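Local structure of glutaredoxin-2 (Vaccinia virus, 2G2Q) at residues G60-A63 / A64-N68; L104-L107 / K108-E112. The protein transfers oxidising equivalents as a thiol-disulfide oxidoreductase in the poxviral cytoplasmic pathway that forms disulfide bonds in virion membrane proteins. All blocks are in the same frame, centred on the assembly; numbering follows the deposited sequence.

Contact 1 (G60-A63 / A64-N68); sequences GNFA and AHLSN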
ATOM      1  N   GLY A  60       3.232  17.912 -13.833  1.00 35.63           N
ATOM      2  CA  GLY A  60       4.030  16.737 -14.189  1.00 34.01           C
ATOM      3  C   GLY A  60       4.899  16.275 -13.033  1.00 33.45           C
ATOM      4  O   GLY A  60       4.845  15.104 -12.648  1.00 33.96           O
ATOM      5  N   ASN A  61       5.691  17.193 -12.474  1.00 32.71           N
ATOM      6  CA  ASN A  61       6.479  16.942 -11.260  1.00 32.04           C
ATOM      7  C   ASN A  61       5.582  16.526 -10.111  1.00 31.78           C
ATOM      8  O   ASN A  61       5.955  15.683  -9.296  1.00 31.47           O
ATOM      9  CB  ASN A  61       7.230  18.202 -10.813  1.00 32.19           C
ATOM     10  CG  ASN A  61       8.169  18.735 -11.857  1.00 31.90           C
ATOM     11  OD1 ASN A  61       8.513  18.049 -12.811  1.00 32.71           O
ATOM     12  ND2 ASN A  61       8.595  19.974 -11.680  1.00 32.49           N
ATOM     13  N   PHE A  62       4.409  17.146 -10.032  1.00 31.95           N
ATOM     14  CA  PHE A  62       3.452  16.805  -8.997  1.00 32.45           C
ATOM     15  C   PHE A  62       3.081  15.330  -9.108  1.00 32.25           C
ATOM     16  O   PHE A  62       3.276  14.571  -8.158  1.00 32.81           O
ATOM     17  CB  PHE A  62       2.216  17.712  -9.056  1.00 33.30           C
ATOM     18  CG  PHE A  62       1.269  17.503  -7.913  1.00 34.17           C
ATOM     19  CD1 PHE A  62       1.501  18.114  -6.683  1.00 35.26           C
ATOM     20  CD2 PHE A  62       0.163  16.673  -8.055  1.00 35.74           C
ATOM     21  CE1 PHE A  62       0.641  17.920  -5.616  1.00 35.14           C
ATOM     22  CE2 PHE A  62      -0.703  16.460  -6.991  1.00 36.41           C
ATOM     23  CZ  PHE A  62      -0.462  17.091  -5.768  1.00 35.92           C
ATOM     24  N   ALA A  63       2.601  14.912 -10.276  1.00 32.01           N
ATOM     25  CA  ALA A  63       2.276  13.493 -10.512  1.00 31.71           C
ATOM     26  C   ALA A  63       3.459  12.562 -10.246  1.00 31.25           C
ATOM     27  O   ALA A  63       3.278  11.429  -9.808  1.00 31.65           O
ATOM     28  CB  ALA A  63       1.729  13.283 -11.931  1.00 31.97           C
ATOM     29  N   ALA A  64       4.670  13.033 -10.505  1.00 30.83           N
ATOM     30  CA  ALA A  64       5.856  12.246 -10.173  1.00 30.48           C
ATOM     31  C   ALA A  64       5.953  12.078  -8.664  1.00 30.44           C
ATOM     32  O   ALA A  64       6.116  10.969  -8.188  1.00 30.47           O
ATOM     33  CB  ALA A  64       7.108  12.892 -10.730  1.00 29.96           C
ATOM     34  N   HIS A  65       5.799  13.188  -7.941  1.00 30.73           N
ATOM     35  CA  HIS A  65       5.833  13.264  -6.474  1.00 31.34           C
ATOM     36  C   HIS A  65       4.753  12.421  -5.762  1.00 30.52           C
ATOM     37  O   HIS A  65       4.958  11.948  -4.633  1.00 30.40           O
ATOM     38  CB  HIS A  65       5.760  14.748  -6.074  1.00 32.41           C
ATOM     39  CG  HIS A  65       5.540  15.004  -4.611  1.00 37.61           C
ATOM     40  ND1 HIS A  65       6.433  14.606  -3.633  1.00 42.04           N
ATOM     41  CD2 HIS A  65       4.542  15.661  -3.963  1.00 41.58           C
ATOM     42  CE1 HIS A  65       5.984  14.988  -2.447  1.00 43.72           C
ATOM     43  NE2 HIS A  65       4.838  15.628  -2.618  1.00 43.56           N
ATOM     44  N   LEU A  66       3.618  12.201  -6.417  1.00 29.60           N
ATOM     45  CA  LEU A  66       2.579  11.330  -5.844  1.00 28.82           C
ATOM     46  C   LEU A  66       2.994   9.856  -5.777  1.00 28.52           C
ATOM     47  O   LEU A  66       2.394   9.066  -5.018  1.00 27.97           O
ATOM     48  CB  LEU A  66       1.266  11.463  -6.605  1.00 28.82           C
ATOM     49  CG  LEU A  66       0.648  12.857  -6.618  1.00 28.70           C
ATOM     50  CD1 LEU A  66      -0.473  12.898  -7.647  1.00 28.25           C
ATOM     51  CD2 LEU A  66       0.149  13.247  -5.217  1.00 27.86           C
ATOM     52  N   SER A  67       4.022   9.487  -6.545  1.00 27.58           N
ATOM     53  CA  SER A  67       4.581   8.134  -6.451  1.00 27.85           C
ATOM     54  C   SER A  67       4.947   7.777  -5.012  1.00 28.01           C
ATOM     55  O   SER A  67       4.932   6.619  -4.627  1.00 27.85           O
ATOM     56  CB  SER A  67       5.808   7.967  -7.355  1.00 27.24           C
ATOM     57  OG  SER A  67       6.897   8.742  -6.887  1.00 26.10           O
ATOM     58  N   ASN A  68       5.280   8.790  -4.227  1.00 28.87           N
ATOM     59  CA  ASN A  68       5.620   8.612  -2.815  1.00 29.56           C
ATOM     60  C   ASN A  68       4.457   8.197  -1.964  1.00 29.91           C
ATOM     61  O   ASN A  68       4.665   7.802  -0.829  1.00 30.72           O
ATOM     62  CB  ASN A  68       6.204   9.907  -2.241  1.00 29.60           C
ATOM     63  CG  ASN A  68       7.502  10.280  -2.900  1.00 29.09           C
ATOM     64  OD1 ASN A  68       8.374   9.440  -3.089  1.00 28.53           O
ATOM     65  ND2 ASN A  68       7.628  11.531  -3.275  1.00 30.30           N
TER

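Contact 2 (L104-L107 / K108-E112); sequences LEIL and KSEIE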
ATOM      1  N   LEU A 104      -3.767   2.025  13.385  1.00 32.40           N
ATOM      2  CA  LEU A 104      -3.593   0.581  13.377  1.00 31.95           C
ATOM      3  C   LEU A 104      -4.933  -0.143  13.527  1.00 31.74           C
ATOM      4  O   LEU A 104      -5.225  -1.110  12.814  1.00 31.42           O
ATOM      5  CB  LEU A 104      -2.662   0.185  14.521  1.00 32.08           C
ATOM      6  CG  LEU A 104      -1.717  -1.019  14.467  1.00 32.51           C
ATOM      7  CD1 LEU A 104      -1.514  -1.543  15.894  1.00 32.76           C
ATOM      8  CD2 LEU A 104      -2.182  -2.136  13.523  1.00 31.90           C
ATOM      9  N   GLU A 105      -5.757   0.338  14.446  1.00 31.22           N
ATOM     10  CA  GLU A 105      -7.006  -0.342  14.756  1.00 31.09           C
ATOM     11  C   GLU A 105      -7.957  -0.392  13.551  1.00 30.36           C
ATOM     12  O   GLU A 105      -8.663  -1.382  13.358  1.00 29.91           O
ATOM     13  CB  GLU A 105      -7.667   0.278  15.998  1.00 31.30           C
ATOM     14  CG  GLU A 105      -6.744   0.330  17.248  1.00 33.60           C
ATOM     15  CD  GLU A 105      -6.401  -1.051  17.833  1.00 36.59           C
ATOM     16  OE1 GLU A 105      -5.993  -1.970  17.074  1.00 37.83           O
ATOM     17  OE2 GLU A 105      -6.533  -1.215  19.068  1.00 37.67           O
ATOM     18  N   ILE A 106      -7.953   0.658  12.729  1.00 29.65           N
ATOM     19  CA  ILE A 106      -8.764   0.660  11.509  1.00 28.96           C
ATOM     20  C   ILE A 106      -8.109  -0.213  10.441  1.00 28.99           C
ATOM     21  O   ILE A 106      -8.795  -0.939   9.713  1.00 28.75           O
ATOM     22  CB  ILE A 106      -9.036   2.094  10.975  1.00 28.90           C
ATOM     23  CG1 ILE A 106      -9.820   2.912  12.014  1.00 28.32           C
ATOM     24  CG2 ILE A 106      -9.802   2.053   9.651  1.00 27.56           C
ATOM     25  CD1 ILE A 106      -9.893   4.415  11.699  1.00 28.39           C
ATOM     26  N   LEU A 107      -6.783  -0.154  10.369  1.00 28.66           N
ATOM     27  CA  LEU A 107      -6.044  -0.965   9.419  1.00 28.86           C
ATOM     28  C   LEU A 107      -6.231  -2.458   9.726  1.00 29.29           C
ATOM     29  O   LEU A 107      -6.480  -3.249   8.819  1.00 28.71           O
ATOM     30  CB  LEU A 107      -4.562  -0.573   9.387  1.00 28.09           C
ATOM     31  CG  LEU A 107      -3.705  -1.333   8.376  1.00 28.65           C
ATOM     32  CD1 LEU A 107      -4.196  -1.151   6.925  1.00 28.19           C
ATOM     33  CD2 LEU A 107      -2.255  -0.937   8.493  1.00 28.73           C
ATOM     34  N   LYS A 108      -6.134  -2.828  11.004  1.00 29.72           N
ATOM     35  CA  LYS A 108      -6.378  -4.202  11.410  1.00 30.55           C
ATOM     36  C   LYS A 108      -7.760  -4.685  10.944  1.00 30.77           C
ATOM     37  O   LYS A 108      -7.863  -5.739  10.297  1.00 31.05           O
ATOM     38  CB  LYS A 108      -6.212  -4.393  12.921  1.00 30.47           C
ATOM     39  CG  LYS A 108      -6.197  -5.876  13.312  1.00 31.13           C
ATOM     40  CD  LYS A 108      -6.028  -6.143  14.819  1.00 31.16           C
ATOM     41  CE  LYS A 108      -5.795  -7.654  15.050  1.00 31.17           C
ATOM     42  NZ  LYS A 108      -5.393  -8.029  16.448  1.00 32.01           N
ATOM     43  N   SER A 109      -8.801  -3.912  11.265  1.00 30.62           N
ATOM     44  CA  SER A 109     -10.172  -4.213  10.833  1.00 30.71           C
ATOM     45  C   SER A 109     -10.260  -4.424   9.327  1.00 30.94           C
ATOM     46  O   SER A 109     -10.833  -5.421   8.881  1.00 30.99           O
ATOM     47  CB  SER A 109     -11.149  -3.091  11.205  1.00 30.62           C
ATOM     48  OG  SER A 109     -11.122  -2.790  12.582  1.00 31.48           O
ATOM     49  N   GLU A 110      -9.715  -3.477   8.556  1.00 30.63           N
ATOM     50  CA  GLU A 110      -9.817  -3.512   7.102  1.00 31.17           C
ATOM     51  C   GLU A 110      -9.123  -4.748   6.520  1.00 30.80           C
ATOM     52  O   GLU A 110      -9.615  -5.358   5.554  1.00 31.00           O
ATOM     53  CB  GLU A 110      -9.253  -2.228   6.484  1.00 31.09           C
ATOM     54  CG  GLU A 110     -10.024  -0.954   6.906  1.00 32.68           C
ATOM     55  CD  GLU A 110      -9.366   0.347   6.422  1.00 32.55           C
ATOM     56  OE1 GLU A 110     -10.097   1.248   5.953  1.00 35.54           O
ATOM     57  OE2 GLU A 110      -8.120   0.475   6.503  1.00 33.52           O
ATOM     58  N   ILE A 111      -7.980  -5.108   7.108  1.00 30.17           N
ATOM     59  CA  ILE A 111      -7.236  -6.291   6.689  1.00 30.01           C
ATOM     60  C   ILE A 111      -8.034  -7.554   7.037  1.00 30.14           C
ATOM     61  O   ILE A 111      -8.056  -8.521   6.284  1.00 29.89           O
ATOM     62  CB  ILE A 111      -5.852  -6.363   7.379  1.00 29.68           C
ATOM     63  CG1 ILE A 111      -4.908  -5.322   6.795  1.00 29.60           C
ATOM     64  CG2 ILE A 111      -5.239  -7.771   7.254  1.00 29.03           C
ATOM     65  CD1 ILE A 111      -3.666  -5.131   7.662  1.00 29.77           C
ATOM     66  N   GLU A 112      -8.686  -7.535   8.186  1.00 30.26           N
ATOM     67  CA  GLU A 112      -9.381  -8.715   8.638  1.00 31.48           C
ATOM     68  C   GLU A 112     -10.679  -8.989   7.889  1.00 31.03           C
ATOM     69  O   GLU A 112     -11.045 -10.139   7.722  1.00 31.25           O
ATOM     70  CB  GLU A 112      -9.559  -8.691  10.158  1.00 31.94           C
ATOM     71  CG  GLU A 112      -8.237  -9.008  10.870  1.00 34.08           C
ATOM     72  CD  GLU A 112      -8.346  -8.990  12.376  1.00 38.10           C
ATOM     73  OE1 GLU A 112      -7.662  -9.816  13.021  1.00 40.25           O
ATOM     74  OE2 GLU A 112      -9.114  -8.159  12.923  1.00 40.00           O
TER

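Contact 1 (G60-A63 / A64-N68)
Phe62 holds its ring carbon CG opposite the backbone N (chi1 -173°), while Leu66, one helical turn on, keeps its CG next to its own N (chi1 -60°); these two settings bring the phenyl ring and the isobutyl group together. The side chains run across each other at a slant, with Phe62 CE2 3.6 Å from Leu66 CD1. The other methyl, Leu66 CD2, lies 3.9 Å from Phe62 CZ, so both leucine methyls lie near the CE2 end of the ring. The backbone beneath is regular i to i+4: Ala64 N bonds to Gly60 O, His65 N to Asn61 O at 2.8 Å, and Leu66 N to Phe62 O at 3.0 Å. That last bond ties together the two residues whose side chains meet, though the N-H...O angle is only 139°. Beyond it the winding tightens into a 3-10 turn. Ala64 O takes two donors from Ser67, the backbone N at 3.0 Å and the hydroxyl OG at 2.7 Å. Lys10 reaches in as well, its NZ hydrogen-bonded to Ser67 OG and Asn68 OD1, which joins this end of helix 58-65 to the region just after strand 3-9. The chemistry is therefore divided: a small apolar patch on a largely exposed helix, and a polar cluster around Ser67, where the lysine's positive charge beside Ser67 OG would probably polarise the hydroxyl and strengthen its bond to Ala64 O.

Contact 2 (L104-L107 / K108-E112)
Glu105 O is gripped twice by Ser109: the hydroxyl OG donates to it at 2.9 Å, and the backbone N, 3.3 Å away, approaches from above the carbonyl plane. Ser109 can fold back this way because its OG sits beside its own backbone N (chi1 -55°). One residue further on, Ile106 and Glu110 lie alongside each other and point the same way. Methyl CG2 of Ile106 rests 3.7 Å from Glu110 CD, so the isoleucine packs against the carboxylate end of an extended glutamate. Leu107 and Ile111 make the apolar pair, crossing at an angle with Leu107 CG 3.9 Å from Ile111 CD1. Four backbone bonds of the i to i+4 kind carry these side chains, among them a nearly straight Lys108 N to Leu104 O at 2.7 Å and Ile111 N to Leu107 O at 2.9 Å. This is the C-terminal helix 104-113 of a thioredoxin fold, leading directly to the short edge strand 116-117. Its buried face is formed by Leu107 and Ile111: the first touches Ile88 and the second touches Tyr30 of strand 30-36. Further out, Lys75 NZ of strand 71-77 hydrogen-bonds to Ile111 O, linking the helix to the central sheet. Glu110 OE2 has a weak hydrogen bond with Ser91 OG, and Ile106 also touches Ser91. The extended Lys108 makes a long, weak ion pair with Glu29, just ahead of strand 30-36.

From the N terminus, the chain builds strand 3-9, helix 14-24 and strand 30-36 before reaching contact 1 on helix 58-65. It then runs through strands 71-77 and 82-85 to contact 2 on helix 104-113. Each contact pairs residues about one turn apart along one continuous stretch and closes no larger loop. The two follow in series, neither nested nor crossed, on opposite sides of the chain's centre, with centres 28 Å apart and nearest atoms about 15 Å apart. Contact 1 joins the end of helix 58-65 to Lys10, whereas contact 2 sits against the sheet through strands 30-36 and 71-77.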